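Local coordinates for arginine kinase (Anthopleura japonica, PDB 4RF6), which catalyses the reversible transfer of a phosphoryl group from ATP to L-arginine, giving phosphoarginine and ADP, in a chain that carries two phosphagen kinase repeats in tandem, at residues N62-S70 and D199-I207; A135-P145 and F266-S277. One frame throughout, in Å; residues are numbered along the deposited sequence.

Contact 1: N62-S70 and D199-I207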
# COMPACT_ATOMS: atom_id res chain seq x y z
N ASN A 62 8.69 28.74 26.75
CA ASN A 62 7.26 28.92 27.00
C ASN A 62 6.42 27.65 26.85
O ASN A 62 5.56 27.37 27.69
CB ASN A 62 6.66 30.03 26.14
CG ASN A 62 5.25 30.41 26.57
OD1 ASN A 62 5.02 30.72 27.74
ND2 ASN A 62 4.30 30.35 25.64
N SER A 63 6.66 26.89 25.78
CA SER A 63 5.84 25.71 25.52
C SER A 63 5.99 24.67 26.63
O SER A 63 5.01 24.00 27.00
CB SER A 63 6.20 25.09 24.17
OG SER A 63 5.33 24.02 23.87
N GLY A 64 7.20 24.54 27.15
CA GLY A 64 7.48 23.58 28.21
C GLY A 64 6.88 23.93 29.56
O GLY A 64 6.76 23.07 30.44
N VAL A 65 6.52 25.20 29.74
CA VAL A 65 5.86 25.64 30.97
C VAL A 65 4.34 25.55 30.80
O VAL A 65 3.63 25.12 31.71
CB VAL A 65 6.25 27.07 31.35
CG1 VAL A 65 5.72 27.40 32.74
CG2 VAL A 65 7.76 27.24 31.31
N VAL A 66 3.86 25.98 29.63
CA VAL A 66 2.44 25.87 29.29
C VAL A 66 2.03 24.41 29.30
O VAL A 66 1.00 24.04 29.87
CB VAL A 66 2.14 26.49 27.92
CG1 VAL A 66 0.72 26.14 27.46
CG2 VAL A 66 2.33 28.00 27.95
N ASN A 67 2.84 23.58 28.66
CA ASN A 67 2.60 22.14 28.59
C ASN A 67 3.59 21.40 29.49
O ASN A 67 4.64 20.95 29.04
CB ASN A 67 2.73 21.64 27.15
CG ASN A 67 1.91 22.47 26.17
OD1 ASN A 67 0.69 22.35 26.11
ND2 ASN A 67 2.59 23.32 25.41
N LEU A 68 3.23 21.27 30.77
CA LEU A 68 4.11 20.69 31.78
C LEU A 68 4.46 19.22 31.50
O LEU A 68 5.44 18.70 32.02
CB LEU A 68 3.48 20.82 33.17
CG LEU A 68 3.39 22.25 33.71
CD1 LEU A 68 2.52 22.30 34.95
CD2 LEU A 68 4.78 22.81 34.00
N ASP A 69 3.64 18.57 30.67
CA ASP A 69 3.85 17.17 30.33
C ASP A 69 4.88 16.98 29.20
O ASP A 69 5.11 15.86 28.74
CB ASP A 69 2.53 16.52 29.93
CG ASP A 69 1.88 17.20 28.74
OD1 ASP A 69 1.98 18.44 28.63
OD2 ASP A 69 1.25 16.50 27.92
N SER A 70 5.50 18.08 28.78
CA SER A 70 6.46 18.07 27.67
C SER A 70 7.62 17.13 27.92
O SER A 70 8.08 16.97 29.05
CB SER A 70 7.00 19.48 27.42
OG SER A 70 5.95 20.40 27.21
N ASP A 199 -0.81 22.05 17.32
CA ASP A 199 -1.41 21.73 18.62
C ASP A 199 -0.94 22.66 19.74
O ASP A 199 -0.24 23.65 19.49
CB ASP A 199 -1.16 20.26 19.00
CG ASP A 199 0.32 19.91 19.07
OD1 ASP A 199 1.16 20.82 19.25
OD2 ASP A 199 0.64 18.71 18.96
N ARG A 200 -1.31 22.33 20.98
CA ARG A 200 -0.99 23.17 22.13
C ARG A 200 0.51 23.41 22.29
O ARG A 200 0.92 24.44 22.82
CB ARG A 200 -1.57 22.56 23.41
CG ARG A 200 -1.14 21.12 23.68
CD ARG A 200 -1.85 20.56 24.92
NE ARG A 200 -1.60 19.13 25.12
CZ ARG A 200 -0.67 18.64 25.94
NH1 ARG A 200 0.11 19.45 26.63
NH2 ARG A 200 -0.53 17.32 26.05
N PHE A 201 1.32 22.46 21.84
CA PHE A 201 2.77 22.58 21.95
C PHE A 201 3.31 23.64 20.98
O PHE A 201 4.12 24.48 21.37
CB PHE A 201 3.44 21.23 21.69
CG PHE A 201 3.13 20.18 22.73
CD1 PHE A 201 3.90 20.07 23.88
CD2 PHE A 201 2.07 19.29 22.54
CE1 PHE A 201 3.62 19.10 24.84
CE2 PHE A 201 1.78 18.33 23.50
CZ PHE A 201 2.56 18.23 24.65
N LEU A 202 2.86 23.60 19.73
CA LEU A 202 3.27 24.58 18.72
C LEU A 202 2.67 25.95 19.01
O LEU A 202 3.32 26.99 18.82
CB LEU A 202 2.86 24.11 17.32
CG LEU A 202 3.40 22.75 16.90
CD1 LEU A 202 3.13 22.49 15.43
CD2 LEU A 202 4.88 22.64 17.20
N GLU A 203 1.42 25.94 19.47
CA GLU A 203 0.74 27.17 19.89
C GLU A 203 1.58 27.94 20.91
O GLU A 203 1.91 29.11 20.72
CB GLU A 203 -0.63 26.83 20.47
CG GLU A 203 -1.39 28.03 21.03
CD GLU A 203 -1.82 29.01 19.96
OE1 GLU A 203 -1.90 28.62 18.77
OE2 GLU A 203 -2.08 30.18 20.31
N ALA A 204 1.96 27.26 21.99
CA ALA A 204 2.71 27.90 23.07
C ALA A 204 4.14 28.28 22.65
O ALA A 204 4.77 29.13 23.28
CB ALA A 204 2.74 27.01 24.31
N ALA A 205 4.63 27.64 21.60
CA ALA A 205 5.97 27.90 21.08
C ALA A 205 6.02 29.18 20.24
O ALA A 205 7.10 29.68 19.92
CB ALA A 205 6.46 26.72 20.27
N GLY A 206 4.84 29.67 19.86
CA GLY A 206 4.72 30.85 19.02
C GLY A 206 4.71 30.50 17.54
O GLY A 206 4.76 31.38 16.68
N ILE A 207 4.63 29.20 17.26
CA ILE A 207 4.75 28.69 15.89
C ILE A 207 3.49 28.93 15.05
O ILE A 207 3.55 29.07 13.83
CB ILE A 207 5.19 27.20 15.91
CG1 ILE A 207 6.66 27.10 16.33
CG2 ILE A 207 4.99 26.51 14.56
CD1 ILE A 207 7.15 25.68 16.59

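Contact 2: A135-P145 and F266-S277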
# COMPACT_ATOMS: atom_id res chain seq x y z
N ALA A 135 13.78 17.54 8.22
CA ALA A 135 13.38 18.91 8.50
C ALA A 135 14.51 19.83 8.07
O ALA A 135 15.68 19.52 8.29
CB ALA A 135 13.11 19.08 9.98
N ARG A 136 14.17 20.96 7.45
CA ARG A 136 15.17 21.92 7.01
C ARG A 136 14.64 23.34 7.20
O ARG A 136 13.42 23.55 7.21
CB ARG A 136 15.53 21.70 5.53
CG ARG A 136 16.23 20.38 5.19
CD ARG A 136 17.66 20.36 5.72
NE ARG A 136 18.39 19.16 5.29
CZ ARG A 136 18.45 18.03 5.99
NH1 ARG A 136 17.82 17.93 7.16
NH2 ARG A 136 19.14 17.00 5.53
N SER A 137 15.54 24.30 7.36
CA SER A 137 15.15 25.70 7.42
C SER A 137 16.05 26.48 6.45
O SER A 137 17.22 26.15 6.29
CB SER A 137 15.28 26.25 8.84
OG SER A 137 14.45 25.54 9.74
N LEU A 138 15.48 27.49 5.79
CA LEU A 138 16.22 28.27 4.80
C LEU A 138 17.18 29.28 5.44
O LEU A 138 16.84 29.92 6.43
CB LEU A 138 15.27 29.02 3.86
CG LEU A 138 14.31 28.22 2.98
CD1 LEU A 138 13.59 29.15 2.02
CD2 LEU A 138 15.04 27.12 2.23
N LYS A 139 18.37 29.41 4.85
CA LYS A 139 19.32 30.45 5.24
C LYS A 139 18.69 31.83 5.20
O LYS A 139 17.88 32.12 4.31
CB LYS A 139 20.53 30.45 4.30
CG LYS A 139 21.51 29.33 4.54
CD LYS A 139 22.56 29.23 3.43
CE LYS A 139 23.62 28.18 3.76
NZ LYS A 139 24.20 27.55 2.54
N GLY A 140 19.05 32.68 6.15
CA GLY A 140 18.66 34.08 6.12
C GLY A 140 17.41 34.47 6.89
O GLY A 140 16.97 35.62 6.82
N TYR A 141 16.84 33.53 7.63
CA TYR A 141 15.61 33.80 8.39
C TYR A 141 15.67 33.24 9.81
O TYR A 141 16.54 32.43 10.13
CB TYR A 141 14.39 33.22 7.66
CG TYR A 141 14.31 33.60 6.19
CD1 TYR A 141 13.87 34.85 5.81
CD2 TYR A 141 14.68 32.69 5.20
CE1 TYR A 141 13.79 35.21 4.48
CE2 TYR A 141 14.60 33.03 3.86
CZ TYR A 141 14.15 34.30 3.51
OH TYR A 141 14.07 34.66 2.19
N GLY A 142 14.75 33.68 10.66
CA GLY A 142 14.58 33.03 11.95
C GLY A 142 13.93 31.68 11.73
O GLY A 142 13.44 31.39 10.63
N LEU A 143 13.94 30.84 12.75
CA LEU A 143 13.25 29.57 12.65
C LEU A 143 11.75 29.82 12.81
O LEU A 143 11.33 30.96 13.03
CB LEU A 143 13.80 28.59 13.69
CG LEU A 143 15.30 28.39 13.49
CD1 LEU A 143 16.00 27.79 14.71
CD2 LEU A 143 15.56 27.54 12.25
N ALA A 144 10.94 28.77 12.68
CA ALA A 144 9.49 28.92 12.75
C ALA A 144 8.91 29.67 13.97
O ALA A 144 7.93 30.40 13.83
CB ALA A 144 8.81 27.57 12.59
N PRO A 145 9.51 29.49 15.17
CA PRO A 145 8.92 30.23 16.30
C PRO A 145 9.24 31.72 16.27
O PRO A 145 8.58 32.48 16.98
CB PRO A 145 9.59 29.60 17.53
CG PRO A 145 10.13 28.27 17.06
CD PRO A 145 10.50 28.49 15.63
N PHE A 266 20.53 26.24 3.31
CA PHE A 266 19.90 25.79 4.56
C PHE A 266 20.65 26.30 5.79
O PHE A 266 21.86 26.48 5.75
CB PHE A 266 19.91 24.26 4.63
CG PHE A 266 19.00 23.59 3.63
CD1 PHE A 266 17.76 24.14 3.32
CD2 PHE A 266 19.39 22.41 3.01
CE1 PHE A 266 16.93 23.51 2.40
CE2 PHE A 266 18.57 21.79 2.09
CZ PHE A 266 17.34 22.34 1.78
N GLN A 267 19.94 26.50 6.90
CA GLN A 267 20.60 26.79 8.17
C GLN A 267 21.30 25.54 8.67
O GLN A 267 20.70 24.46 8.72
CB GLN A 267 19.59 27.30 9.21
CG GLN A 267 18.89 28.58 8.80
CD GLN A 267 17.95 29.11 9.86
OE1 GLN A 267 18.27 29.11 11.05
NE2 GLN A 267 16.78 29.56 9.44
N HIS A 268 22.57 25.69 9.05
CA HIS A 268 23.47 24.55 9.21
C HIS A 268 24.76 25.00 9.92
O HIS A 268 25.34 26.03 9.57
CB HIS A 268 23.79 24.01 7.81
CG HIS A 268 24.62 22.76 7.80
ND1 HIS A 268 26.00 22.78 7.76
CD2 HIS A 268 24.27 21.45 7.78
CE1 HIS A 268 26.46 21.54 7.73
NE2 HIS A 268 25.43 20.71 7.75
N THR A 269 25.19 24.25 10.94
CA THR A 269 26.43 24.55 11.68
C THR A 269 27.21 23.25 11.93
O THR A 269 26.61 22.17 11.98
CB THR A 269 26.16 25.19 13.06
OG1 THR A 269 25.60 24.22 13.94
CG2 THR A 269 25.21 26.39 12.94
N LYS A 270 28.53 23.34 12.09
CA LYS A 270 29.34 22.14 12.33
C LYS A 270 28.84 21.37 13.55
O LYS A 270 28.70 20.14 13.52
CB LYS A 270 30.81 22.51 12.53
CG LYS A 270 31.71 21.30 12.79
CD LYS A 270 31.56 20.26 11.67
CE LYS A 270 32.35 18.99 11.96
NZ LYS A 270 32.22 18.01 10.85
N LYS A 271 28.55 22.10 14.62
CA LYS A 271 28.16 21.52 15.90
C LYS A 271 26.75 20.93 15.91
O LYS A 271 26.52 19.87 16.52
CB LYS A 271 28.24 22.61 16.97
CG LYS A 271 28.45 22.12 18.38
CD LYS A 271 29.01 23.24 19.26
CE LYS A 271 28.28 24.56 19.02
NZ LYS A 271 28.89 25.68 19.79
N HIS A 272 25.81 21.60 15.25
CA HIS A 272 24.39 21.22 15.33
C HIS A 272 23.83 20.47 14.12
O HIS A 272 22.73 19.92 14.20
CB HIS A 272 23.50 22.46 15.53
CG HIS A 272 23.75 23.21 16.80
ND1 HIS A 272 24.60 24.30 16.86
CD2 HIS A 272 23.24 23.06 18.04
CE1 HIS A 272 24.61 24.77 18.10
NE2 HIS A 272 23.79 24.04 18.83
N GLY A 273 24.54 20.45 13.00
CA GLY A 273 23.94 19.91 11.79
C GLY A 273 22.90 20.91 11.31
O GLY A 273 23.05 22.12 11.50
N TYR A 274 21.83 20.42 10.70
CA TYR A 274 20.75 21.32 10.29
C TYR A 274 19.96 21.84 11.48
O TYR A 274 19.56 21.08 12.37
CB TYR A 274 19.85 20.64 9.25
CG TYR A 274 20.61 20.36 7.98
CD1 TYR A 274 20.89 21.39 7.09
CD2 TYR A 274 21.09 19.09 7.69
CE1 TYR A 274 21.61 21.16 5.93
CE2 TYR A 274 21.80 18.85 6.53
CZ TYR A 274 22.06 19.88 5.67
OH TYR A 274 22.77 19.65 4.51
N LEU A 275 19.75 23.15 11.50
CA LEU A 275 19.03 23.80 12.59
C LEU A 275 17.54 23.63 12.41
O LEU A 275 17.01 23.75 11.30
CB LEU A 275 19.38 25.28 12.64
CG LEU A 275 20.88 25.53 12.78
CD1 LEU A 275 21.16 27.00 12.73
CD2 LEU A 275 21.39 24.93 14.08
N THR A 276 16.86 23.33 13.51
CA THR A 276 15.42 23.10 13.50
C THR A 276 14.82 23.78 14.72
O THR A 276 15.54 24.14 15.65
CB THR A 276 15.11 21.60 13.57
OG1 THR A 276 15.81 21.02 14.67
CG2 THR A 276 15.54 20.90 12.29
N SER A 277 13.50 23.96 14.71
CA SER A 277 12.81 24.63 15.81
C SER A 277 12.96 23.88 17.13
O SER A 277 13.29 24.48 18.16
CB SER A 277 11.33 24.80 15.47
OG SER A 277 11.16 25.45 14.23
O HOH W 1 18.14 23.65 8.75
O HOH W 2 12.30 26.31 11.32
O HOH W 3 23.40 24.60 3.12
O HOH W 4 17.74 31.44 12.20

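Contact 1: N62-S70 and D199-I207
Helix 62-66 runs across helix 200-205 at 130° between their directions, with axes 8.0 Å apart, and the two come closest where Ser63 faces Ala204. The methyl CB of Ala204 sits 3.6 Å from Ser63 CA and also meets all three side-chain carbons of Val66, so small residues let the helices approach. Two carbonyls of helix 200-205 accept from side chains of the other helix: Ala204 O, in the last turn before the Schellman motif at Gly206, from Asn62 ND2 (2.7 Å, in the carbonyl plane), and Phe201 O, in the first turn, from Ser63 OG (2.8 Å, on a lone pair). The contact joins the mainly helical N-terminal domain of a phosphagen kinase to its catalytic domain, and Tyr75, by similarity part of the substrate site, touches both Ser63 and Ala205. Beyond the helix end, Asn67 divides its amide: ND2 bonds to Ser63 O in its own chain segment and, from above the carbonyl plane, to Arg200 O at 3.3 Å, while OD1 accepts from Arg200 NH1. The same amide lies over a face of the Phe201 ring, planes 32° apart. Arg200 stretches out from CG to NE and grips Asp69 end-on. NH1 reaches Asp69 OD1 at 2.9 Å and NH2 reaches Asp69 OD2 at 2.7 Å, each on a syn lone pair, with carboxylate and guanidinium only 18° from coplanar. Phe201 CE2 covers one guanidinium face, which with the paired bonds restricts the group's rotation, and Ser70 OG lies at the edge of that ring, 3.6 Å from Phe201 CE1.

Contact 2: A135-P145 and F266-S277
Arg136 lays its guanidinium flat on the ring of Tyr274, centres 3.7 Å apart and planes at 8°, a cation-pi stack on strand 127-136 of the antiparallel sheet of the catalytic domain. Tyr274 belongs to the small two-stranded hairpin 268-274, and His268 CD2 approaches the other face of its ring. A bend at chi2 (-71°) folds the arginine chain back between two aromatics: CD makes CH-pi contacts with Tyr274 and with a face of Phe266, whose ring stands 80° from the guanidinium. Arg136 NH1 donates to Ala135 O and to Thr284 O, and NH2 forms a salt bridge with Glu344, which together fix how the flat group is turned.

Next to this stack the backbones join in a single bridge between Leu138 and Phe266, where Gln267 N donates to Ser137 O at 2.8 Å. The extended Gln267 side chain reaches into the turn 138-141, its NE2 bonding to Leu138 O at 3.0 Å from above the carbonyl plane. OE1 of Gln267 lies 3.4 Å from Leu143 CD2. Farther out, helix 246-264 packs on Phe266 and helix 149-163 on Leu138, while Ser277 OG, beside Ala144 and Pro145, hydrogen-bonds to Glu232 O, the backbone of a residue that by similarity binds substrate.

Ordered waters add further links between the segments. Water 1 accepts from Ser137 N and donates to the carbonyls of Gln267 and Leu275; water 2 joins Ser137 OG, Ala144 N and Ser277 OG. Water 4 donates to Tyr141 O at 2.6 Å and to Gln267 OE1 at 2.7 Å.

In the fold
Both contacts lie in the first repeat, their centres about 20 Å apart, and their segments alternate along the chain. Contact 1 crosses from the N-terminal to the catalytic domain and is only partly buried; its chemistry is helix packing combined with direct polar bonds and one salt bridge. Contact 2 stays within the catalytic domain, is almost wholly buried, and depends on aromatic stacking, backbone pairing and bridging water. They meet at Pro145, whose CB is 3.5 Å from Ala205 O and whose CG is 3.7 Å from Ile207 CG1. Tyr75 and Glu232, assigned to the substrate site by similarity, lie near both contacts.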